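Local coordinates for beta-ketoacyl-[acyl-carrier-protein] synthase FabY (PDB 4CW4) that condenses acetyl-CoA with malonyl-ACP to give acetoacetyl-ACP, the primer that initiates fatty acid biosynthesis, and works as a homodimer, at residues G14-Y18 and V197-A202; S366-V370 and A484-I488; R447-E452 and A509-H513; I463-V468 and Q515-I519; L165-S169 and L331-E335. The contacts are given in a common frame with arbitrary orientation. Where two conformers were deposited one is given. Residues are numbered along the deposited sequence.

In the fold
Contacts 1, 2 and 4 reach one mixed beta-sheet of the thiolase-like core. Contacts 1 and 2, with centres about 9 Å apart, share the antiparallel neighbours 10-19 and 366-374, with helix 190-204 on one face and helix 482-496 on the other. Contacts 3 and 4 lie peripherally, centres about 12 Å apart, where helix 444-461, loop 509-513 and strands 466-469 and 517-519 pack; their segments alternate along the chain. Contact 5, about 25 Å from contact 2 between centres, joins loop 165-169 to the start of helix 334-341 and crosses contact 1 in chain order. Contacts 2 to 5 each place a side chain within about 10 Å of probable active-site residues; contact 1 lies away from them.

Contact 1 of 5, residues G14-Y18 and V197-A202; sequences GFGGY and VAATDA
Strand 14-18 runs extended and nearly antiparallel to helix 197-202, with an axis angle of 151° and a closest axial approach of only 5.6 Å. The CA atoms of Gly16 and Ala202 lie 3.8 Å apart, those of Gly17 and Ala198 3.9 Å. Such closeness needs small residues. A CB on Gly16 would clash with Ala202 N, and Gly17, at phi/psi 144/-169, has a backbone suited to glycine alone. Ala198 CB reaches Gly17 CA at 3.6 Å, and Ala202 CB reaches Gly16 N at 3.6 Å.

Among polar links, Asp201 (chi1 t) points at the strand, and its OD2 accepts from Gly17 N at 2.9 Å (154°); its OD1 is bound by Ser25 and Tyr585. A water bridges Tyr18 OH (2.7 Å) and Val197 O (2.8 Å).

Apolar packing centres on Tyr18 (chi1 m), whose CE2 meets Val197 CG1 at 3.4 Å, while Ala198 CA approaches the ring edge. Phe15 points away from this helix, to Ile488 and Leu491 of helix 482-496. A central strand with helices packed on its two faces is characteristic of the layered alpha-beta core of the thiolase fold.

Contact 2 of 5, residues S366-V370 and A484-I488; sequences SSQYV and ADQLI
Strand 366-370 and helix 484-488 pack face to face in the buried core, with axes 8.5 Å apart at closest approach and N-to-C directions 53° apart. The nearest CA pair is Gln368 and Ala484, at 6.1 Å. Ser366, Gln368 and Val370 direct CB toward the helix, whereas Ser367 and Tyr369 turn theirs away, toward helix 190-204, as expected along an extended strand.

Asp485 (chi1 m) gathers the donors. Its OD1 accepts from Ser366 OG (chi1 t) at 2.7 Å and from Gln368 NE2 at 3.0 Å (152°), and Asn19 ND2 also donates to it; OD2 is taken by Ser478. Gln368, folded by chi1 and chi2 both m, has its OE1 satisfied by Ser24. Across the strand Tyr369 OH bonds Ser195 and Ser226, and Ser367 OG bonds Asn312 O. In the helix Ile488 N donates to Ala484 O at 2.9 Å.

The rest is van der Waals packing. Small Ala484 lets its CB sit 3.6 Å from Gln368 CB, Val370 CG1 meets Leu487 CD2 at 4.0 Å and Ile488 CG1 at 4.4 Å, and the Ile488 CD1 methyl lies 3.4 Å from the amide OE1 of Gln368.

The side chain of Asp485 is about 7 Å from that of His477, a predicted active-site residue. A buried carboxylate holding neutral hydroxyl and amide donors is consistent with a charge stabilised by hydrogen bonds, near the probable catalytic centre.

Contact 3 of 5, residues R447-E452 and A509-H513; sequences RVTESE and ADDVH
This is a partly buried helix-to-loop contact at the periphery of the ketosynthase, where helix 444-461 receives the loop that leads to strand 517-519. Val448 and Val512 bring their CA atoms to 5.0 Å, Ser451 and His513 to 5.2 Å. Residues 509-512 form a type I beta turn closed by Val512 N to Ala509 O (3.1 Å), which presents Asp511 (chi1 p) to the helix. Arg447 answers with a two-pronged salt bridge: NE to Asp511 OD1 at 2.8 Å and NH2 to OD2 at 3.1 Å. Ala509 CB lies over one guanidinium face, small enough to fit 3.4 Å from NE, and NH1 goes to Asn358.

Ser451 (chi1 p) fastens the exit of the turn: its OG donates to Arg447 O at 2.7 Å, a common habit of helical serine, and accepts His513 N at 2.9 Å. Val512 CG1 packs against the same Ser451 OG at 3.6 Å. The methylene CB of Glu452 makes a CH-pi contact with the His513 ring, 3.9 Å from its centroid; Glu452 also packs on His608 of the second subunit.

Contact 4 of 5, residues I463-V468 and Q515-I519; sequences IDGWPV and QRLSI
Leu517, Val468 and Ile519 form the apolar centre of this parallel strand pair, at the edge of the mixed sheet against helix 444-461. Val468 CG2 lies 4.3 Å from Leu517 CB, and Val468 CB 3.9 Å from Ile519 CG1. The branched aliphatic side chains suit this largely buried face. Trp466 (chi1 t) shares it, with Leu517 CD2 at its ring edge, 4.0 Å from CE3; its NE1 bonds Ser434.

Strands 466-468 and 517-519 run parallel, their axes 4.4 Å apart and twisted by -31°. Trp466 pairs with Leu517 (CA-CA 4.5 Å) and Pro467 with Ser518 (4.7 Å). The bonds are Trp466 N to Arg516 O (2.9 Å), Ser518 N to Trp466 O (2.8 Å) and Val468 N to Ser518 O (3.0 Å). Pro467 has no NH, but its N faces away from 517-519, and its CA meets Ser518 O at 3.5 Å.

Gly465 takes a positive phi (54/39) that glycine adopts easily, and Arg516 forms a salt bridge with Asp455. At the polar edge Asp464 OD1 lies 3.5 Å from Arg516 CA, and one water lies 3.0 Å from Gly465 N, 2.5 Å from Asp464 OD1 and 2.8 Å from Gln515 O.

Contact 5 of 5, residues L165-S169 and L331-E335; sequences LTVKS and LATEE
The loop 165-169 crosses segment 331-335, a loop running into helix 334-341, almost at right angles (98° between end-to-end directions), with Val167 and Thr333 closest (CA-CA 4.4 Å). Thr333 (phi/psi -97/163) is the N-cap of that helix, its OG1 accepting Gly336 N. There Glu334 N donates to Thr166 O at 3.0 Å (163°), and a water links the same Thr166 O (2.8 Å) with Glu335 N (3.0 Å). A second water joins Lys168 N (3.0 Å), Ser169 OG (2.8 Å) and Ala332 O (2.9 Å).

Val167 (chi1 t) makes the apolar packing: CG2 sits 3.8 Å from Leu331 CB and 4.1 Å from Thr333 CG2. Lys168 curls back, NZ to Leu165 O at 2.7 Å, and forms a salt bridge with Asp102.

The side chain of Leu331 is about 7 Å from that of His477 and about 9 Å from that of Cys286, so the junction lies near the probable active site. Val167 and Leu331 continue onto helix 319-327, at Ile322, Tyr325 and Ser326.

Contact 1 of 5, residues G14-Y18 and V197-A202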
# COMPACT_ATOMS: atom_id res chain seq x y z
N GLY A 14 8.00 -19.52 13.22
CA GLY A 14 8.85 -19.75 12.06
C GLY A 14 9.29 -18.41 11.50
O GLY A 14 8.68 -17.39 11.80
N PHE A 15 10.34 -18.42 10.70
CA PHE A 15 10.82 -17.21 10.05
C PHE A 15 11.76 -17.59 8.93
O PHE A 15 12.44 -18.62 8.99
CB PHE A 15 11.50 -16.26 11.05
CG PHE A 15 12.74 -16.82 11.70
CD1 PHE A 15 12.66 -17.58 12.84
CD2 PHE A 15 13.99 -16.55 11.17
CE1 PHE A 15 13.81 -18.08 13.42
CE2 PHE A 15 15.13 -17.03 11.74
CZ PHE A 15 15.04 -17.83 12.86
N GLY A 16 11.77 -16.79 7.87
CA GLY A 16 12.64 -17.09 6.76
C GLY A 16 12.68 -15.96 5.77
O GLY A 16 11.92 -15.00 5.91
N GLY A 17 13.53 -16.10 4.76
CA GLY A 17 13.67 -15.06 3.76
C GLY A 17 15.10 -14.91 3.30
O GLY A 17 15.94 -15.74 3.63
N TYR A 18 15.36 -13.84 2.56
CA TYR A 18 16.64 -13.61 1.89
C TYR A 18 16.95 -12.12 1.84
O TYR A 18 16.10 -11.30 1.45
CB TYR A 18 16.63 -14.18 0.47
CG TYR A 18 16.47 -15.68 0.49
CD1 TYR A 18 17.56 -16.52 0.64
CD2 TYR A 18 15.21 -16.26 0.38
CE1 TYR A 18 17.42 -17.89 0.69
CE2 TYR A 18 15.06 -17.63 0.46
CZ TYR A 18 16.17 -18.44 0.60
OH TYR A 18 16.05 -19.81 0.67
N VAL A 197 9.86 -17.14 -2.86
CA VAL A 197 10.98 -17.93 -2.33
C VAL A 197 11.16 -17.74 -0.82
O VAL A 197 11.40 -18.71 -0.08
CB VAL A 197 12.27 -17.62 -3.14
CG1 VAL A 197 13.46 -18.26 -2.53
CG2 VAL A 197 12.07 -18.07 -4.58
N ALA A 198 11.01 -16.50 -0.35
CA ALA A 198 11.07 -16.22 1.07
C ALA A 198 9.93 -16.86 1.84
O ALA A 198 10.12 -17.34 2.96
CB ALA A 198 11.09 -14.72 1.31
N ALA A 199 8.73 -16.83 1.29
CA ALA A 199 7.58 -17.38 2.00
C ALA A 199 7.77 -18.87 2.23
O ALA A 199 7.44 -19.38 3.30
CB ALA A 199 6.28 -17.09 1.27
N THR A 200 8.28 -19.57 1.22
CA THR A 200 8.50 -21.00 1.38
C THR A 200 9.49 -21.25 2.50
O THR A 200 9.27 -22.12 3.34
CB THR A 200 9.00 -21.68 0.09
OG1 THR A 200 7.99 -21.62 -0.92
CG2 THR A 200 9.36 -23.14 0.36
N ASP A 201 10.59 -20.49 2.51
CA ASP A 201 11.61 -20.66 3.57
C ASP A 201 10.95 -20.49 4.95
O ASP A 201 11.15 -21.33 5.85
CB ASP A 201 12.73 -19.64 3.38
CG ASP A 201 13.89 -19.83 4.31
OD1 ASP A 201 14.30 -20.99 4.56
OD2 ASP A 201 14.39 -18.82 4.83
N ALA A 202 10.14 -19.44 5.13
CA ALA A 202 9.48 -19.21 6.42
C ALA A 202 8.54 -20.37 6.82
O ALA A 202 8.54 -20.81 7.98
CB ALA A 202 8.72 -17.89 6.41
O HOH W 1 13.50 -20.61 0.04

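Contact 2 of 5, residues S366-V370 and A484-I488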
# COMPACT_ATOMS: atom_id res chain seq x y z
N SER A 366 15.33 -7.11 -0.07
CA SER A 366 15.09 -8.13 0.95
C SER A 366 13.67 -8.59 0.90
O SER A 366 12.76 -7.79 0.65
CB SER A 366 15.33 -7.56 2.34
OG SER A 366 15.20 -8.58 3.33
N SER A 367 13.47 -9.88 1.14
CA SER A 367 12.13 -10.38 1.43
C SER A 367 12.24 -11.26 2.65
O SER A 367 13.09 -12.14 2.72
CB SER A 367 11.51 -11.17 0.27
OG SER A 367 10.19 -11.57 0.62
N GLN A 368 11.36 -11.01 3.62
CA GLN A 368 11.41 -11.65 4.93
C GLN A 368 9.99 -11.92 5.40
O GLN A 368 9.13 -11.07 5.20
CB GLN A 368 12.06 -10.71 5.95
CG GLN A 368 13.47 -10.27 5.65
CD GLN A 368 14.50 -11.29 6.05
OE1 GLN A 368 14.29 -12.49 5.91
NE2 GLN A 368 15.64 -10.81 6.54
N TYR A 369 9.79 -13.05 6.06
CA TYR A 369 8.51 -13.41 6.67
C TYR A 369 8.70 -14.00 8.05
O TYR A 369 9.65 -14.74 8.30
CB TYR A 369 7.72 -14.39 5.78
CG TYR A 369 7.26 -13.70 4.55
CD1 TYR A 369 6.16 -12.86 4.58
CD2 TYR A 369 7.98 -13.81 3.36
CE1 TYR A 369 5.78 -12.16 3.47
CE2 TYR A 369 7.61 -13.11 2.25
CZ TYR A 369 6.51 -12.29 2.31
OH TYR A 369 6.11 -11.55 1.20
N VAL A 370 7.77 -13.68 8.95
CA VAL A 370 7.63 -14.42 10.19
C VAL A 370 6.28 -15.10 10.19
O VAL A 370 5.31 -14.60 9.59
CB VAL A 370 7.77 -13.54 11.47
CG1 VAL A 370 9.20 -12.96 11.57
CG2 VAL A 370 6.71 -12.45 11.51
N ALA A 484 11.70 -5.82 9.13
CA ALA A 484 11.76 -7.28 9.17
C ALA A 484 13.23 -7.76 9.25
O ALA A 484 13.54 -8.67 9.98
CB ALA A 484 11.06 -7.91 7.96
N ASP A 485 14.13 -7.13 8.49
CA ASP A 485 15.56 -7.42 8.64
C ASP A 485 15.98 -7.23 10.11
O ASP A 485 16.76 -8.00 10.66
CB ASP A 485 16.42 -6.50 7.77
CG ASP A 485 16.27 -6.75 6.27
OD1 ASP A 485 15.93 -7.89 5.86
OD2 ASP A 485 16.55 -5.80 5.50
N GLN A 486 15.47 -6.16 10.73
CA GLN A 486 15.75 -5.90 12.15
C GLN A 486 15.21 -7.01 13.06
O GLN A 486 15.93 -7.55 13.90
CB GLN A 486 15.17 -4.54 12.59
CG GLN A 486 15.79 -3.33 11.92
CD GLN A 486 15.01 -2.05 12.25
OE1 GLN A 486 13.91 -1.83 11.75
NE2 GLN A 486 15.57 -1.23 13.09
N LEU A 487 13.93 -7.33 12.91
CA LEU A 487 13.29 -8.34 13.75
C LEU A 487 14.01 -9.68 13.63
O LEU A 487 14.31 -10.32 14.62
CB LEU A 487 11.80 -8.50 13.37
CG LEU A 487 11.07 -9.63 14.13
CD1 LEU A 487 11.24 -9.48 15.62
CD2 LEU A 487 9.57 -9.70 13.78
N ILE A 488 14.34 -10.08 12.42
CA ILE A 488 14.93 -11.39 12.26
C ILE A 488 16.33 -11.43 12.86
O ILE A 488 16.70 -12.42 13.50
CB ILE A 488 14.85 -11.84 10.80
CG1 ILE A 488 13.41 -12.29 10.51
CG2 ILE A 488 15.84 -12.96 10.51
CD1 ILE A 488 13.16 -12.62 9.10

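Contact 3 of 5, residues R447-E452 and A509-H513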
# COMPACT_ATOMS: atom_id res chain seq x y z
N ARG A 447 21.41 9.98 12.79
CA ARG A 447 22.29 9.60 13.90
C ARG A 447 22.08 10.52 15.09
O ARG A 447 22.13 10.08 16.23
CB ARG A 447 23.76 9.58 13.46
CG ARG A 447 24.38 10.94 13.23
CD ARG A 447 25.75 10.82 12.57
NE ARG A 447 26.46 12.10 12.61
CZ ARG A 447 27.21 12.62 11.63
NH1 ARG A 447 27.36 11.99 10.48
NH2 ARG A 447 27.80 13.78 11.81
N VAL A 448 21.79 11.79 14.82
CA VAL A 448 21.50 12.75 15.88
C VAL A 448 20.07 12.58 16.41
O VAL A 448 19.86 12.38 17.62
CB VAL A 448 21.72 14.21 15.40
CG1 VAL A 448 21.21 15.22 16.44
CG2 VAL A 448 23.19 14.44 15.11
N THR A 449 19.08 12.65 15.51
CA THR A 449 17.69 12.61 15.98
C THR A 449 17.30 11.29 16.64
O THR A 449 16.59 11.30 17.64
CB THR A 449 16.68 12.94 14.86
OG1 THR A 449 16.81 12.01 13.77
CG2 THR A 449 16.91 14.31 14.37
N GLU A 450 17.76 10.16 16.11
CA GLU A 450 17.43 8.88 16.71
C GLU A 450 18.14 8.67 18.02
O GLU A 450 17.55 8.20 18.98
CB GLU A 450 17.69 7.70 15.77
CG GLU A 450 17.10 6.42 16.35
CD GLU A 450 17.26 5.15 15.52
OE1 GLU A 450 18.13 5.10 14.62
OE2 GLU A 450 16.56 4.16 15.81
N SER A 451 19.42 9.01 18.09
CA SER A 451 20.12 8.84 19.36
C SER A 451 19.52 9.73 20.45
O SER A 451 19.42 9.33 21.60
CB SER A 451 21.62 9.07 19.21
OG SER A 451 21.96 10.42 18.92
N GLU A 452 19.09 10.93 20.08
CA GLU A 452 18.45 11.81 21.06
C GLU A 452 17.15 11.20 21.59
O GLU A 452 16.90 11.24 22.78
CB GLU A 452 18.19 13.19 20.48
CG GLU A 452 17.52 14.10 21.46
CD GLU A 452 17.62 15.56 21.08
OE1 GLU A 452 17.92 15.85 19.91
OE2 GLU A 452 17.40 16.41 21.96
N ALA A 509 30.01 9.07 15.70
CA ALA A 509 30.18 10.49 15.38
C ALA A 509 30.06 11.37 16.62
O ALA A 509 29.29 11.08 17.54
CB ALA A 509 29.19 10.95 14.30
N ASP A 510 30.81 12.48 16.61
CA ASP A 510 30.86 13.37 17.76
C ASP A 510 29.51 13.96 18.15
O ASP A 510 29.34 14.35 19.29
CB ASP A 510 31.84 14.51 17.49
CG ASP A 510 33.26 14.03 17.29
OD1 ASP A 510 33.92 13.78 18.31
OD2 ASP A 510 33.69 13.88 16.12
N ASP A 511 28.57 14.05 17.22
CA ASP A 511 27.28 14.68 17.52
C ASP A 511 26.20 13.70 17.97
O ASP A 511 25.07 14.09 18.21
CB ASP A 511 26.79 15.56 16.35
CG ASP A 511 26.61 14.79 15.05
OD1 ASP A 511 26.66 13.54 15.06
OD2 ASP A 511 26.38 15.47 14.00
N VAL A 512 26.55 12.42 18.08
CA VAL A 512 25.58 11.43 18.53
C VAL A 512 25.40 11.53 20.05
O VAL A 512 26.36 11.70 20.79
CB VAL A 512 26.04 10.03 18.13
CG1 VAL A 512 25.20 8.96 18.82
CG2 VAL A 512 25.98 9.88 16.60
N HIS A 513 24.15 11.42 20.49
CA HIS A 513 23.83 11.49 21.92
C HIS A 513 24.01 10.10 22.54
O HIS A 513 23.26 9.18 22.21
CB HIS A 513 22.38 11.95 22.11
CG HIS A 513 22.10 13.32 21.60
ND1 HIS A 513 21.20 14.17 22.22
CD2 HIS A 513 22.57 14.00 20.53
CE1 HIS A 513 21.13 15.30 21.55
NE2 HIS A 513 21.95 15.23 20.52
O HOH W 2 29.58 14.78 14.33

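Contact 4 of 5, residues I463-V468 and Q515-I519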
# COMPACT_ATOMS: atom_id res chain seq x y z
N ILE A 463 17.28 3.76 32.34
CA ILE A 463 18.14 2.80 31.67
C ILE A 463 19.49 3.46 31.43
O ILE A 463 19.56 4.63 31.06
CB ILE A 463 17.57 2.41 30.29
CG1 ILE A 463 16.09 2.00 30.44
CG2 ILE A 463 18.39 1.30 29.68
CD1 ILE A 463 15.38 1.70 29.10
N ASP A 464 20.56 2.71 31.65
CA ASP A 464 21.90 3.18 31.31
C ASP A 464 22.58 2.10 30.48
O ASP A 464 22.19 0.94 30.55
CB ASP A 464 22.69 3.50 32.57
CG ASP A 464 23.93 4.34 32.29
OD1 ASP A 464 24.00 4.99 31.21
OD2 ASP A 464 24.83 4.36 33.15
N GLY A 465 23.56 2.49 29.67
CA GLY A 465 24.28 1.54 28.83
C GLY A 465 23.36 0.71 27.94
O GLY A 465 23.58 -0.49 27.75
N TRP A 466 22.33 1.35 27.39
CA TRP A 466 21.30 0.63 26.63
C TRP A 466 21.93 0.13 25.34
O TRP A 466 22.35 0.93 24.51
CB TRP A 466 20.16 1.56 26.27
CG TRP A 466 18.79 0.94 26.08
CD1 TRP A 466 18.41 -0.34 26.34
CD2 TRP A 466 17.63 1.62 25.62
NE1 TRP A 466 17.07 -0.50 26.06
CE2 TRP A 466 16.57 0.70 25.62
CE3 TRP A 466 17.39 2.93 25.21
CZ2 TRP A 466 15.27 1.05 25.22
CZ3 TRP A 466 16.11 3.28 24.81
CH2 TRP A 466 15.06 2.34 24.83
N PRO A 467 22.01 -1.20 25.17
CA PRO A 467 22.72 -1.67 23.99
C PRO A 467 21.95 -1.41 22.71
O PRO A 467 20.73 -1.66 22.62
CB PRO A 467 22.88 -3.18 24.24
CG PRO A 467 22.68 -3.33 25.73
CD PRO A 467 21.68 -2.29 26.10
N VAL A 468 22.68 -0.90 21.72
CA VAL A 468 22.14 -0.54 20.42
C VAL A 468 22.88 -1.27 19.30
O VAL A 468 24.11 -1.34 19.28
CB VAL A 468 22.26 1.00 20.18
CG1 VAL A 468 21.82 1.39 18.78
CG2 VAL A 468 21.48 1.78 21.23
N GLN A 515 24.91 9.40 26.19
CA GLN A 515 25.12 9.29 27.64
C GLN A 515 24.57 7.98 28.20
O GLN A 515 25.23 7.34 29.01
CB GLN A 515 24.56 10.49 28.43
CG GLN A 515 24.92 10.40 29.93
CD GLN A 515 24.38 11.54 30.80
OE1 GLN A 515 23.83 12.53 30.32
NE2 GLN A 515 24.55 11.38 32.10
N ARG A 516 23.38 7.58 27.76
CA ARG A 516 22.72 6.37 28.26
C ARG A 516 22.69 5.20 27.27
O ARG A 516 21.99 4.23 27.52
CB ARG A 516 21.30 6.71 28.72
CG ARG A 516 21.30 7.45 30.06
CD ARG A 516 20.23 8.51 30.17
NE ARG A 516 20.54 9.67 29.32
CZ ARG A 516 20.67 10.93 29.74
NH1 ARG A 516 20.55 11.25 31.02
NH2 ARG A 516 20.92 11.88 28.85
N LEU A 517 23.47 5.28 26.20
CA LEU A 517 23.47 4.26 25.15
C LEU A 517 24.83 3.60 25.06
O LEU A 517 25.87 4.23 25.29
CB LEU A 517 23.13 4.86 23.78
CG LEU A 517 21.87 5.72 23.66
CD1 LEU A 517 21.68 6.23 22.24
CD2 LEU A 517 20.64 4.98 24.12
N SER A 518 24.81 2.32 24.69
CA SER A 518 26.03 1.58 24.41
C SER A 518 26.04 1.14 22.95
O SER A 518 25.38 0.16 22.57
CB SER A 518 26.16 0.36 25.32
OG SER A 518 27.28 -0.44 24.96
N ILE A 519 26.77 1.91 22.15
CA ILE A 519 26.85 1.70 20.71
C ILE A 519 28.28 1.27 20.38
O ILE A 519 29.23 2.05 20.55
CB ILE A 519 26.55 3.00 19.92
CG1 ILE A 519 25.18 3.58 20.29
CG2 ILE A 519 26.57 2.70 18.43
CD1 ILE A 519 24.96 4.99 19.84
O HOH W 3 25.63 4.60 29.36
O HOH W 4 24.27 8.05 32.44

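Contact 5 of 5, residues L165-S169 and L331-E335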
# COMPACT_ATOMS: atom_id res chain seq x y z
N LEU A 165 25.57 6.83 -12.50
CA LEU A 165 24.84 7.20 -11.28
C LEU A 165 25.86 7.72 -10.27
O LEU A 165 27.00 7.28 -10.24
CB LEU A 165 24.13 5.98 -10.70
CG LEU A 165 23.09 5.27 -11.56
CD1 LEU A 165 22.61 4.00 -10.88
CD2 LEU A 165 21.90 6.18 -11.82
N THR A 166 25.45 8.65 -9.42
CA THR A 166 26.34 9.12 -8.36
C THR A 166 26.51 8.08 -7.25
O THR A 166 27.45 8.16 -6.47
CB THR A 166 25.83 10.41 -7.73
OG1 THR A 166 24.56 10.16 -7.14
CG2 THR A 166 25.72 11.52 -8.80
N VAL A 167 25.59 7.12 -7.18
CA VAL A 167 25.58 6.05 -6.18
C VAL A 167 26.06 4.77 -6.84
O VAL A 167 25.61 4.43 -7.94
CB VAL A 167 24.13 5.88 -5.65
CG1 VAL A 167 23.97 4.61 -4.81
CG2 VAL A 167 23.74 7.11 -4.85
N LYS A 168 26.97 4.05 -6.18
CA LYS A 168 27.57 2.86 -6.78
C LYS A 168 27.33 1.59 -5.97
O LYS A 168 27.82 0.54 -6.36
CB LYS A 168 29.10 3.01 -6.95
CG LYS A 168 29.60 4.33 -7.55
CD LYS A 168 29.24 4.50 -9.00
CE LYS A 168 29.79 5.82 -9.54
NZ LYS A 168 29.34 6.02 -10.93
N SER A 169 26.61 1.69 -4.84
CA SER A 169 26.53 0.60 -3.88
C SER A 169 25.10 0.24 -3.49
O SER A 169 24.21 1.06 -3.59
CB SER A 169 27.34 0.95 -2.63
OG SER A 169 27.10 2.29 -2.23
N LEU A 331 20.76 9.24 -0.36
CA LEU A 331 21.66 8.08 -0.46
C LEU A 331 23.12 8.46 -0.31
O LEU A 331 23.51 9.58 -0.64
CB LEU A 331 21.51 7.38 -1.81
CG LEU A 331 20.09 6.91 -2.17
CD1 LEU A 331 20.13 6.20 -3.51
CD2 LEU A 331 19.49 6.01 -1.08
N ALA A 332 23.92 7.51 0.17
CA ALA A 332 25.37 7.66 0.20
C ALA A 332 25.91 7.58 -1.23
O ALA A 332 25.78 6.56 -1.89
CB ALA A 332 25.99 6.57 1.03
N THR A 333 26.54 8.66 -1.68
CA THR A 333 27.15 8.68 -3.01
C THR A 333 28.64 8.36 -2.93
O THR A 333 29.25 8.42 -1.86
CB THR A 333 27.03 10.07 -3.63
OG1 THR A 333 27.84 10.99 -2.89
CG2 THR A 333 25.57 10.55 -3.64
N GLU A 334 29.24 8.01 -4.06
CA GLU A 334 30.68 7.84 -4.10
C GLU A 334 31.40 9.11 -3.61
O GLU A 334 32.32 9.04 -2.81
CB GLU A 334 31.14 7.47 -5.50
CG GLU A 334 32.65 7.33 -5.65
CD GLU A 334 33.02 6.75 -7.00
OE1 GLU A 334 32.66 7.37 -8.03
OE2 GLU A 334 33.66 5.67 -7.03
N GLU A 335 30.97 10.28 -4.06
CA GLU A 335 31.62 11.50 -3.61
C GLU A 335 31.47 11.71 -2.11
O GLU A 335 32.40 12.17 -1.45
CB GLU A 335 31.11 12.71 -4.38
CG GLU A 335 31.66 12.81 -5.79
CD GLU A 335 33.20 12.86 -5.85
OE1 GLU A 335 33.85 13.47 -4.97
OE2 GLU A 335 33.75 12.26 -6.78
O HOH W 5 29.29 10.29 -6.58
O HOH W 6 27.60 4.81 -3.37
O HOH W 7 24.59 4.05 -1.27